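Local coordinates for protein putative TetR-family transcriptional regulator (Streptomyces coelicolor, PDB 2HXO) that probably binds DNA as a dimeric TetR-family transcriptional regulator, through a helix-turn-helix motif near its N-terminus, at residues 19-24 with 40-45. Sequence-based numbering, arbitrary orientation.
Sequences ERIVGA and RALAER
Leu42 reaches from helix 39-46 to Ala24 and Ile21 on helix 18-31, joining the first two helices of the three-helix DNA-binding domain found in TetR-family regulators. Helix 39-46 supplies the first part of the predicted helix-turn-helix, and Leu42 lies on its inner side. The two backbones come nearest at Ala24 and Leu42, whose CA atoms are 6.5 Å apart, a short spacing that the small methyl of Ala24 allows. That methyl points toward the opposing helix and meets one branch of the leucine fork, with Ala24 CB 4.0 Å from Leu42 CD2. With CG anti to the backbone N (chi1 -154°), the leucine carries both methyls across to helix 18-31, although its CB is not aimed at that helix. Ile21, one turn before Ala24, is touched more loosely, and all three residues are buried. The contact is apolar and modest, with 162 Å² buried in total, and further residues add to the core around it: Leu63 of helix 60-76 touches Ile21 and Leu42, and Leu46, later on helix 39-46, touches Ile21 and Ala24. At the border, the CB of exposed Arg45 points toward helix 18-31, and its NH2 forms a long, weak ion pair with Glu27 OE1. Both branches of the fork also pass near the isoleucine: Leu42 CD2 lies 4.4 Å from Ile21 O and Leu42 CD1 4.5 Å from Ile21 CG2.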
# COMPACT_ATOMS: atom_id res chain seq x y z
N GLU A 19 7.19 -19.15 21.72
CA GLU A 19 7.93 -19.24 20.47
C GLU A 19 7.46 -20.43 19.63
O GLU A 19 7.35 -20.32 18.41
CB GLU A 19 9.43 -19.38 20.75
CG GLU A 19 10.02 -18.31 21.65
CD GLU A 19 9.54 -18.41 23.09
OE1 GLU A 19 9.72 -19.48 23.70
OE2 GLU A 19 8.98 -17.41 23.60
N ARG A 20 7.21 -21.55 20.30
CA ARG A 20 6.77 -22.76 19.61
C ARG A 20 5.44 -22.52 18.90
O ARG A 20 5.33 -22.72 17.68
CB ARG A 20 6.60 -23.91 20.59
CG ARG A 20 7.88 -24.44 21.20
CD ARG A 20 7.60 -25.71 21.99
NE ARG A 20 7.05 -26.77 21.14
CZ ARG A 20 6.58 -27.93 21.59
NH1 ARG A 20 6.60 -28.19 22.90
NH2 ARG A 20 6.10 -28.83 20.74
N ILE A 21 4.45 -22.09 19.66
CA ILE A 21 3.14 -21.82 19.10
C ILE A 21 3.27 -20.88 17.91
O ILE A 21 2.81 -21.19 16.81
CB ILE A 21 2.22 -21.15 20.14
CG1 ILE A 21 2.33 -21.88 21.48
CG2 ILE A 21 0.79 -21.13 19.63
CD1 ILE A 21 1.81 -23.29 21.47
N VAL A 22 3.91 -19.74 18.12
CA VAL A 22 4.09 -18.75 17.06
C VAL A 22 4.88 -19.31 15.88
O VAL A 22 4.47 -19.17 14.73
CB VAL A 22 4.78 -17.48 17.60
CG1 VAL A 22 4.95 -16.47 16.48
CG2 VAL A 22 3.95 -16.88 18.73
N GLY A 23 6.01 -19.94 16.18
CA GLY A 23 6.82 -20.52 15.11
C GLY A 23 6.01 -21.45 14.23
O GLY A 23 6.15 -21.44 13.00
N ALA A 24 5.14 -22.24 14.85
CA ALA A 24 4.30 -23.19 14.13
C ALA A 24 3.33 -22.49 13.18
O ALA A 24 3.18 -22.88 12.03
CB ALA A 24 3.53 -24.06 15.11
N ARG A 40 -6.53 -27.87 13.98
CA ARG A 40 -5.95 -29.19 13.75
C ARG A 40 -4.53 -29.08 13.20
O ARG A 40 -3.62 -29.76 13.69
CB ARG A 40 -6.83 -29.98 12.77
CG ARG A 40 -7.09 -29.24 11.47
CD ARG A 40 -7.97 -30.04 10.52
NE ARG A 40 -9.34 -30.23 11.02
CZ ARG A 40 -10.34 -30.74 10.30
NH1 ARG A 40 -10.13 -31.10 9.04
NH2 ARG A 40 -11.54 -30.89 10.84
N ALA A 41 -4.35 -28.23 12.20
CA ALA A 41 -3.03 -28.04 11.60
C ALA A 41 -2.02 -27.63 12.67
O ALA A 41 -0.95 -28.23 12.78
CB ALA A 41 -3.11 -26.97 10.52
N LEU A 42 -2.37 -26.63 13.46
CA LEU A 42 -1.49 -26.14 14.52
C LEU A 42 -1.23 -27.25 15.54
O LEU A 42 -0.08 -27.52 15.90
CB LEU A 42 -2.14 -24.93 15.23
CG LEU A 42 -1.27 -23.88 15.94
CD1 LEU A 42 -2.16 -23.12 16.91
CD2 LEU A 42 -0.11 -24.51 16.69
N ALA A 43 -2.30 -27.88 16.00
CA ALA A 43 -2.19 -28.96 16.98
C ALA A 43 -1.29 -30.08 16.47
O ALA A 43 -0.42 -30.56 17.19
CB ALA A 43 -3.58 -29.50 17.32
N GLU A 44 -1.52 -30.50 15.23
CA GLU A 44 -0.72 -31.57 14.64
C GLU A 44 0.76 -31.19 14.53
O GLU A 44 1.63 -31.93 14.99
CB GLU A 44 -1.26 -31.95 13.26
CG GLU A 44 -2.55 -32.76 13.29
CD GLU A 44 -3.14 -32.98 11.90
OE1 GLU A 44 -2.38 -33.34 10.98
OE2 GLU A 44 -4.37 -32.79 11.73
N ARG A 45 1.04 -30.04 13.93
CA ARG A 45 2.43 -29.61 13.79
C ARG A 45 3.10 -29.40 15.13
O ARG A 45 4.32 -29.47 15.25
CB ARG A 45 2.52 -28.34 12.96
CG ARG A 45 2.20 -28.55 11.50
CD ARG A 45 3.07 -27.68 10.61
NE ARG A 45 4.49 -27.98 10.78
CZ ARG A 45 5.46 -27.45 10.04
NH1 ARG A 45 5.16 -26.60 9.06
NH2 ARG A 45 6.72 -27.78 10.26